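Beta-glucosidase (Saccharopolyspora erythraea D, PDB 5M6G) probably hydrolyses terminal, non-reducing beta-D-glucosyl residues from its substrates, releasing beta-D-glucose, as a member of glycosyl hydrolase family 3. Local coordinates at residues 103-108 with 388-393; 68-73 with 343-348; 431-436 with 493-498. All coordinates share one frame; numbering follows the deposited sequence.

Contact 1 (103-108 with 388-393)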
loop_
_atom_site.group_PDB
_atom_site.type_symbol
_atom_site.label_atom_id
_atom_site.label_comp_id
_atom_site.label_asym_id
_atom_site.label_seq_id
_atom_site.Cartn_x
_atom_site.Cartn_y
_atom_site.Cartn_z
ATOM N N ALA A 103 8.373 20.986 -1.532
ATOM C CA ALA A 103 9.745 20.499 -1.445
ATOM C C ALA A 103 9.918 19.153 -2.147
ATOM O O ALA A 103 10.996 18.878 -2.699
ATOM C CB ALA A 103 10.179 20.403 0.014
ATOM N N TRP A 104 8.889 18.299 -2.132
ATOM C CA TRP A 104 8.952 17.077 -2.936
ATOM C C TRP A 104 9.022 17.410 -4.420
ATOM O O TRP A 104 9.800 16.803 -5.165
ATOM C CB TRP A 104 7.743 16.182 -2.669
ATOM C CG TRP A 104 7.806 15.372 -1.422
ATOM C CD1 TRP A 104 7.506 15.787 -0.155
ATOM C CD2 TRP A 104 8.169 13.988 -1.319
ATOM N NE1 TRP A 104 7.670 14.748 0.734
ATOM C CE2 TRP A 104 8.078 13.634 0.043
ATOM C CE3 TRP A 104 8.577 13.017 -2.248
ATOM C CZ2 TRP A 104 8.365 12.350 0.501
ATOM C CZ3 TRP A 104 8.868 11.734 -1.788
ATOM C CH2 TRP A 104 8.763 11.416 -0.427
ATOM N N ALA A 105 8.200 18.360 -4.875
ATOM C CA ALA A 105 8.249 18.738 -6.285
ATOM C C ALA A 105 9.614 19.310 -6.653
ATOM O O ALA A 105 10.153 19.006 -7.726
ATOM C CB ALA A 105 7.141 19.735 -6.612
ATOM N N ASP A 106 10.191 20.134 -5.771
ATOM C CA ASP A 106 11.532 20.663 -6.006
ATOM C C ASP A 106 12.554 19.537 -6.105
ATOM O O ASP A 106 13.412 19.536 -6.996
ATOM C CB ASP A 106 11.923 21.630 -4.890
ATOM C CG ASP A 106 11.132 22.907 -4.926
ATOM O OD1 ASP A 106 10.462 23.172 -5.951
ATOM O OD2 ASP A 106 11.183 23.650 -3.920
ATOM N N MET A 107 12.486 18.576 -5.180
ATOM C CA MET A 107 13.424 17.462 -5.206
ATOM C C MET A 107 13.312 16.691 -6.515
ATOM O O MET A 107 14.323 16.387 -7.160
ATOM C CB MET A 107 13.162 16.532 -4.021
ATOM C CG MET A 107 14.113 15.326 -3.957
ATOM S SD MET A 107 13.618 14.221 -2.624
ATOM C CE MET A 107 12.122 13.514 -3.303
ATOM N N TYR A 108 12.079 16.375 -6.919
ATOM C CA TYR A 108 11.855 15.664 -8.173
ATOM C C TYR A 108 12.453 16.424 -9.355
ATOM O O TYR A 108 13.196 15.853 -10.160
ATOM C CB TYR A 108 10.359 15.435 -8.381
ATOM C CG TYR A 108 10.071 14.748 -9.692
ATOM C CD1 TYR A 108 10.017 13.360 -9.773
ATOM C CD2 TYR A 108 9.906 15.486 -10.862
ATOM C CE1 TYR A 108 9.776 12.727 -10.990
ATOM C CE2 TYR A 108 9.681 14.872 -12.065
ATOM C CZ TYR A 108 9.610 13.493 -12.127
ATOM O OH TYR A 108 9.375 12.890 -13.333
ATOM N N ALA A 388 7.499 18.412 -12.513
ATOM C CA ALA A 388 6.333 18.335 -11.651
ATOM C C ALA A 388 5.240 19.275 -12.141
ATOM O O ALA A 388 5.507 20.393 -12.584
ATOM C CB ALA A 388 6.723 18.671 -10.211
ATOM N N GLN A 389 3.998 18.805 -12.051
ATOM C CA GLN A 389 2.818 19.565 -12.462
ATOM C C GLN A 389 2.347 20.392 -11.272
ATOM O O GLN A 389 1.457 20.001 -10.517
ATOM C CB GLN A 389 1.722 18.616 -12.916
ATOM C CG GLN A 389 1.922 18.030 -14.279
ATOM C CD GLN A 389 1.382 16.626 -14.309
ATOM O OE1 GLN A 389 2.120 15.639 -14.233
ATOM N NE2 GLN A 389 0.077 16.531 -14.302
ATOM N N ARG A 390 2.955 21.561 -11.101
ATOM C CA ARG A 390 2.669 22.289 -9.871
ATOM C C ARG A 390 1.265 22.877 -9.829
ATOM O O ARG A 390 0.817 23.266 -8.746
ATOM C CB ARG A 390 3.722 23.365 -9.667
ATOM C CG ARG A 390 5.052 22.722 -9.388
ATOM C CD ARG A 390 6.157 23.705 -9.382
ATOM N NE ARG A 390 7.440 23.023 -9.360
ATOM C CZ ARG A 390 8.211 22.939 -8.286
ATOM N NH1 ARG A 390 7.819 23.496 -7.142
ATOM N NH2 ARG A 390 9.371 22.313 -8.360
ATOM N N ASP A 391 0.552 22.932 -10.959
ATOM C CA ASP A 391 -0.856 23.316 -10.921
ATOM C C ASP A 391 -1.679 22.400 -10.027
ATOM O O ASP A 391 -2.782 22.780 -9.621
ATOM C CB ASP A 391 -1.469 23.296 -12.321
ATOM C CG ASP A 391 -0.977 24.424 -13.194
ATOM O OD1 ASP A 391 -0.462 25.426 -12.647
ATOM O OD2 ASP A 391 -1.119 24.306 -14.433
ATOM N N LEU A 392 -1.183 21.197 -9.734
ATOM C CA LEU A 392 -1.918 20.224 -8.935
ATOM C C LEU A 392 -1.590 20.288 -7.448
ATOM O O LEU A 392 -2.250 19.603 -6.656
ATOM C CB LEU A 392 -1.641 18.809 -9.456
ATOM C CG LEU A 392 -2.189 18.477 -10.847
ATOM C CD1 LEU A 392 -1.769 17.069 -11.264
ATOM C CD2 LEU A 392 -3.707 18.616 -10.885
ATOM N N LEU A 393 -0.585 21.072 -7.053
ATOM C CA LEU A 393 -0.256 21.191 -5.635
ATOM C C LEU A 393 -1.438 21.624 -4.770
ATOM O O LEU A 393 -1.531 21.142 -3.625
ATOM C CB LEU A 393 0.931 22.148 -5.457
ATOM C CG LEU A 393 2.303 21.583 -5.843
ATOM C CD1 LEU A 393 3.359 22.684 -5.947
ATOM C CD2 LEU A 393 2.737 20.490 -4.863
#
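The guanidinium of Arg-390 has the methyl of Ala-105 over one face and the carboxylate of Asp-106 at its edge. CB of Ala-105 lies 3.7 Å above the plane, nearer its border than its centre. NH1 and NH2 of Arg-390 both donate to OD1 of Asp-106, NH2 at 2.8 Å and NH1 at 2.9 Å. OD1 of Asp-106 offers NH2 its anti lone pair, while NH1 meets it on the syn side, 30° out of the carboxylate plane. Both N-H...O angles are bent, 136° for NH1. Extended from CG to NE, Arg-390 reaches across to the helix. NH2 also forms a salt bridge with Asp-109. The contact joins helix 101-116 of the family 3 N-terminal domain, of the TIM-barrel clan, to the loop between helices 363-379 and 399-412. An alanine in place of Arg-390 would probably leave Asp-106 and Asp-109 without this positive partner and uncover the methyl of Ala-105. Beside the salt bridge the two segments meet methyl to methyl, Ala-105 CB to Ala-388 CB at 3.8 Å. The ring of Tyr-108 passes Ala-388 obliquely, CD2 lying 4.1 Å from the backbone N of Ala-388. The OH of Tyr-108 is hydrogen-bonded to Asp-175, a magnesium ligand.

Contact 2 (68-73 with 343-348); sequences VQVERK and SRHEKF
Strand 68-71 belongs to the parallel sheet of the family 3 N-terminal domain, a member of the TIM-barrel clan. Beside it runs strand 339-341, and the chain leaving that strand turns into helix 345-357. The contact packs the start of this helix against Val-68 and Val-70, whose CB atoms point toward it. No hydrogen bond crosses it. Val-68 uses both methyls. CG1 of Val-68 touches CB of His-345 at 3.9 Å. CG2 of Val-68 meets the ring of Phe-348 obliquely, 3.7 Å from CD2 of Phe-348. The two side chains run past one another, pointing opposite ways. With CG of Phe-348 anti to the backbone N (chi1 180°), the ring is carried to Val-68, and it also meets Phe-339 of the neighbouring strand. The imidazole of His-345 stands edge-to-face with His-83. Arg-344 holds the N-cap position, and its NE donates to OG of Ser-343, in the guanidinium plane. The other guanidinium nitrogens form salt bridges with Asp-312, Asp-315 and Asp-322. Asp-315 and Asp-322 are magnesium ligands, so the residues at this helix start also border a metal site. Further along the strand, methyl CG2 of Val-70 approaches the imidazole of His-345 obliquely, 3.7 Å from ND1.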
loop_
_atom_site.group_PDB
_atom_site.type_symbol
_atom_site.label_atom_id
_atom_site.label_comp_id
_atom_site.label_asym_id
_atom_site.label_seq_id
_atom_site.Cartn_x
_atom_site.Cartn_y
_atom_site.Cartn_z
ATOM N N VAL A 68 18.445 0.305 -13.477
ATOM C CA VAL A 68 18.719 0.610 -12.076
ATOM C C VAL A 68 17.656 1.571 -11.545
ATOM O O VAL A 68 17.345 2.588 -12.181
ATOM C CB VAL A 68 20.127 1.211 -11.918
ATOM C CG1 VAL A 68 20.335 1.704 -10.486
ATOM C CG2 VAL A 68 21.207 0.186 -12.320
ATOM N N GLN A 69 17.089 1.245 -10.383
ATOM C CA GLN A 69 16.310 2.199 -9.596
ATOM C C GLN A 69 16.993 2.317 -8.242
ATOM O O GLN A 69 17.018 1.349 -7.470
ATOM C CB GLN A 69 14.852 1.768 -9.446
ATOM C CG GLN A 69 14.005 2.774 -8.650
ATOM C CD GLN A 69 12.611 2.254 -8.416
ATOM O OE1 GLN A 69 12.420 1.315 -7.658
ATOM N NE2 GLN A 69 11.635 2.832 -9.103
ATOM N N VAL A 70 17.564 3.489 -7.962
ATOM C CA VAL A 70 18.374 3.695 -6.769
ATOM C C VAL A 70 17.621 4.585 -5.791
ATOM O O VAL A 70 16.927 5.531 -6.194
ATOM C CB VAL A 70 19.769 4.272 -7.116
ATOM C CG1 VAL A 70 19.701 5.705 -7.699
ATOM C CG2 VAL A 70 20.678 4.212 -5.902
ATOM N N GLU A 71 17.752 4.273 -4.503
ATOM C CA GLU A 71 17.105 5.062 -3.465
ATOM C C GLU A 71 17.827 6.399 -3.316
ATOM O O GLU A 71 19.059 6.462 -3.347
ATOM C CB GLU A 71 17.108 4.283 -2.147
ATOM C CG GLU A 71 15.915 4.550 -1.235
ATOM C CD GLU A 71 16.010 5.877 -0.504
ATOM O OE1 GLU A 71 17.126 6.260 -0.103
ATOM O OE2 GLU A 71 14.962 6.533 -0.332
ATOM N N ARG A 72 17.048 7.471 -3.152
ATOM C CA ARG A 72 17.587 8.825 -3.290
ATOM C C ARG A 72 18.727 9.110 -2.314
ATOM O O ARG A 72 19.613 9.909 -2.629
ATOM C CB ARG A 72 16.471 9.850 -3.099
ATOM C CG ARG A 72 15.727 9.650 -1.776
ATOM C CD ARG A 72 14.815 10.831 -1.435
ATOM N NE ARG A 72 15.557 12.026 -1.035
ATOM C CZ ARG A 72 15.959 12.264 0.210
ATOM N NH1 ARG A 72 15.700 11.384 1.162
ATOM N NH2 ARG A 72 16.619 13.379 0.500
ATOM N N LYS A 73 18.726 8.491 -1.126
ATOM C CA LYS A 73 19.810 8.756 -0.181
ATOM C C LYS A 73 21.162 8.281 -0.705
ATOM O O LYS A 73 22.201 8.773 -0.244
ATOM C CB LYS A 73 19.519 8.099 1.170
ATOM C CG LYS A 73 18.395 8.769 1.958
ATOM C CD LYS A 73 18.287 8.211 3.383
ATOM C CE LYS A 73 17.930 6.728 3.376
ATOM N NZ LYS A 73 16.533 6.496 2.892
ATOM N N SER A 343 21.520 1.174 -2.560
ATOM C CA SER A 343 22.839 1.713 -2.850
ATOM C C SER A 343 23.532 0.735 -3.784
ATOM O O SER A 343 22.908 -0.237 -4.231
ATOM C CB SER A 343 23.660 1.895 -1.576
ATOM O OG SER A 343 23.864 0.632 -0.950
ATOM N N ARG A 344 24.811 0.978 -4.075
ATOM C CA ARG A 344 25.649 0.068 -4.863
ATOM C C ARG A 344 25.247 0.019 -6.341
ATOM O O ARG A 344 25.453 -0.996 -7.009
ATOM C CB ARG A 344 25.650 -1.348 -4.264
ATOM C CG ARG A 344 26.391 -1.477 -2.942
ATOM C CD ARG A 344 25.729 -2.533 -2.069
ATOM N NE ARG A 344 24.339 -2.168 -1.779
ATOM C CZ ARG A 344 23.347 -3.047 -1.686
ATOM N NH1 ARG A 344 22.110 -2.636 -1.434
ATOM N NH2 ARG A 344 23.594 -4.340 -1.855
ATOM N N HIS A 345 24.699 1.115 -6.872
ATOM C CA HIS A 345 24.286 1.149 -8.275
ATOM C C HIS A 345 25.463 0.914 -9.220
ATOM O O HIS A 345 25.328 0.215 -10.232
ATOM C CB HIS A 345 23.616 2.486 -8.584
ATOM C CG HIS A 345 24.333 3.664 -8.004
ATOM N ND1 HIS A 345 24.282 3.976 -6.662
ATOM C CD2 HIS A 345 25.123 4.601 -8.579
ATOM C CE1 HIS A 345 25.012 5.053 -6.434
ATOM N NE2 HIS A 345 25.527 5.457 -7.581
ATOM N N GLU A 346 26.621 1.493 -8.913
ATOM C CA GLU A 346 27.777 1.285 -9.776
ATOM C C GLU A 346 28.212 -0.171 -9.761
ATOM O O GLU A 346 28.606 -0.717 -10.799
ATOM C CB GLU A 346 28.925 2.196 -9.349
ATOM C CG GLU A 346 30.142 2.119 -10.263
ATOM C CD GLU A 346 31.154 3.204 -9.946
ATOM O OE1 GLU A 346 30.881 4.011 -9.038
ATOM O OE2 GLU A 346 32.211 3.256 -10.609
ATOM N N LYS A 347 28.141 -0.820 -8.597
ATOM C CA LYS A 347 28.505 -2.230 -8.545
ATOM C C LYS A 347 27.507 -3.079 -9.314
ATOM O O LYS A 347 27.900 -4.021 -10.007
ATOM C CB LYS A 347 28.613 -2.715 -7.102
ATOM C CG LYS A 347 29.008 -4.189 -7.012
ATOM C CD LYS A 347 29.306 -4.595 -5.590
ATOM C CE LYS A 347 28.041 -4.578 -4.753
ATOM N NZ LYS A 347 28.281 -5.176 -3.417
ATOM N N PHE A 348 26.211 -2.760 -9.216
ATOM C CA PHE A 348 25.227 -3.505 -9.999
ATOM C C PHE A 348 25.528 -3.393 -11.490
ATOM O O PHE A 348 25.535 -4.399 -12.215
ATOM C CB PHE A 348 23.806 -3.011 -9.702
ATOM C CG PHE A 348 22.746 -3.746 -10.485
ATOM C CD1 PHE A 348 22.239 -4.948 -10.022
ATOM C CD2 PHE A 348 22.287 -3.253 -11.696
ATOM C CE1 PHE A 348 21.290 -5.633 -10.738
ATOM C CE2 PHE A 348 21.336 -3.933 -12.415
ATOM C CZ PHE A 348 20.833 -5.134 -11.934
#

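Contact 3 (431-436 with 493-498)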
loop_
_atom_site.group_PDB
_atom_site.type_symbol
_atom_site.label_atom_id
_atom_site.label_comp_id
_atom_site.label_asym_id
_atom_site.label_seq_id
_atom_site.Cartn_x
_atom_site.Cartn_y
_atom_site.Cartn_z
ATOM N N LEU A 431 -20.791 11.805 27.339
ATOM C CA LEU A 431 -20.170 10.626 26.752
ATOM C C LEU A 431 -18.768 10.463 27.313
ATOM O O LEU A 431 -18.097 11.445 27.645
ATOM C CB LEU A 431 -20.102 10.722 25.221
ATOM C CG LEU A 431 -21.442 10.573 24.510
ATOM C CD1 LEU A 431 -21.291 10.913 23.039
ATOM C CD2 LEU A 431 -21.970 9.149 24.676
ATOM N N PHE A 432 -18.331 9.217 27.443
ATOM C CA PHE A 432 -16.953 8.940 27.820
ATOM C C PHE A 432 -16.218 8.274 26.665
ATOM O O PHE A 432 -16.754 7.372 26.012
ATOM C CB PHE A 432 -16.856 8.047 29.063
ATOM C CG PHE A 432 -15.546 8.191 29.784
ATOM C CD1 PHE A 432 -14.412 7.501 29.356
ATOM C CD2 PHE A 432 -15.428 9.071 30.854
ATOM C CE1 PHE A 432 -13.200 7.659 30.009
ATOM C CE2 PHE A 432 -14.221 9.228 31.511
ATOM C CZ PHE A 432 -13.102 8.525 31.086
ATOM N N VAL A 433 -14.990 8.720 26.416
ATOM C CA VAL A 433 -14.140 8.123 25.394
ATOM C C VAL A 433 -12.813 7.735 26.031
ATOM O O VAL A 433 -12.253 8.489 26.835
ATOM C CB VAL A 433 -13.935 9.068 24.190
ATOM C CG1 VAL A 433 -13.048 8.399 23.108
ATOM C CG2 VAL A 433 -15.289 9.451 23.606
ATOM N N ALA A 434 -12.322 6.543 25.679
ATOM C CA ALA A 434 -11.059 6.027 26.179
ATOM C C ALA A 434 -10.394 5.219 25.076
ATOM O O ALA A 434 -10.979 4.974 24.019
ATOM C CB ALA A 434 -11.256 5.156 27.424
ATOM N N GLY A 435 -9.171 4.795 25.341
ATOM C CA GLY A 435 -8.446 3.931 24.417
ATOM C C GLY A 435 -7.232 4.620 23.811
ATOM O O GLY A 435 -7.263 5.815 23.492
ATOM N N LYS A 436 -6.149 3.852 23.627
ATOM C CA LYS A 436 -4.930 4.428 23.055
ATOM C C LYS A 436 -5.078 4.794 21.584
ATOM O O LYS A 436 -4.217 5.499 21.046
ATOM C CB LYS A 436 -3.751 3.467 23.236
ATOM C CG LYS A 436 -3.804 2.216 22.366
ATOM C CD LYS A 436 -2.463 1.462 22.407
ATOM C CE LYS A 436 -2.505 0.166 21.600
ATOM N NZ LYS A 436 -3.306 -0.939 22.231
ATOM N N ALA A 493 -22.873 6.596 27.709
ATOM C CA ALA A 493 -22.197 5.522 26.990
ATOM C C ALA A 493 -20.702 5.762 27.088
ATOM O O ALA A 493 -20.255 6.891 27.297
ATOM C CB ALA A 493 -22.627 5.443 25.523
ATOM N N ALA A 494 -19.934 4.685 26.940
ATOM C CA ALA A 494 -18.481 4.774 26.935
ATOM C C ALA A 494 -17.953 4.106 25.674
ATOM O O ALA A 494 -18.387 3.002 25.329
ATOM C CB ALA A 494 -17.868 4.121 28.182
ATOM N N ILE A 495 -17.012 4.772 25.005
ATOM C CA ILE A 495 -16.437 4.307 23.744
ATOM C C ILE A 495 -14.961 4.028 23.980
ATOM O O ILE A 495 -14.211 4.926 24.376
ATOM C CB ILE A 495 -16.621 5.339 22.617
ATOM C CG1 ILE A 495 -18.100 5.687 22.459
ATOM C CG2 ILE A 495 -16.033 4.814 21.291
ATOM C CD1 ILE A 495 -18.326 6.999 21.742
ATOM N N ALA A 496 -14.538 2.794 23.716
ATOM C CA ALA A 496 -13.156 2.378 23.917
ATOM C C ALA A 496 -12.547 2.095 22.549
ATOM O O ALA A 496 -12.889 1.098 21.909
ATOM C CB ALA A 496 -13.077 1.148 24.821
ATOM N N VAL A 497 -11.649 2.964 22.104
ATOM C CA VAL A 497 -11.003 2.820 20.804
ATOM C C VAL A 497 -9.648 2.182 21.069
ATOM O O VAL A 497 -8.712 2.850 21.511
ATOM C CB VAL A 497 -10.881 4.161 20.076
ATOM C CG1 VAL A 497 -10.491 3.926 18.617
ATOM C CG2 VAL A 497 -12.196 4.917 20.155
ATOM N N VAL A 498 -9.545 0.881 20.783
ATOM C CA VAL A 498 -8.385 0.076 21.142
ATOM C C VAL A 498 -7.740 -0.484 19.874
ATOM O O VAL A 498 -8.107 -0.098 18.758
ATOM C CB VAL A 498 -8.803 -1.054 22.107
ATOM C CG1 VAL A 498 -9.417 -0.477 23.405
ATOM C CG2 VAL A 498 -9.794 -1.981 21.431
#
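Phe-432 and Ala-494 lie side by side on one face of a sheet, and Val-433 and Ile-495 lie side by side on the other. Strands 431-434 and 493-499 are parallel neighbours in the mixed sheet of the family 3 C-terminal domain. On the first face the CB atoms of Phe-432 and Ala-494 are 4.1 Å apart. CG of Phe-432 is anti to the backbone N (chi1 -157°). Its ring turns from strand 493-499 and meets Tyr-491 edge-to-face. Ala-434 and Ala-496 follow on this face, which helix 518-528 covers. On the other face CG2 of Val-433 is 4.3 Å from CD1 of Ile-495, and both side chains touch Ile-469 of helix 465-472. CD2 of Leu-431 lies 3.9 Å from CB of Ala-493. Four backbone hydrogen bonds join the strands. Phe-432 N donates to Ala-493 O and Ala-434 N to Ile-495 O. In return Ile-495 N donates to Phe-432 O at 2.8 Å, and Val-497 N to Ala-434 O. After them, CA of Gly-435 approaches Val-497 O at 3.1 Å as a CA-H...O contact. A CB on Gly-435 would clash with that oxygen and jam against the carbonyl O of Ala-434. The side chains meeting here are apolar, so polar pairing between the strands rests on their backbones, in a buried sheet interior with helices on both faces.

In the fold
From the N terminus, strand 68-71 is the first segment reached and helix 101-116 the next. The chain runs through most of the N-terminal domain before residues 343-348 return to the strand and close contact 2. Residues 388-393 return to the helix and close contact 1. The two loops therefore cross. They also touch, where Met-107 SD packs 3.3 Å from Arg-72 NE. Contact 2 ties a sheet strand to a late helix of the N-terminal domain, while contact 1 ties an early helix to the chain beyond helix 363-379. Contact 3 follows in series, a much shorter loop within the C-terminal domain. Its centre is about 48 Å from that of contact 2, across the chain's centre.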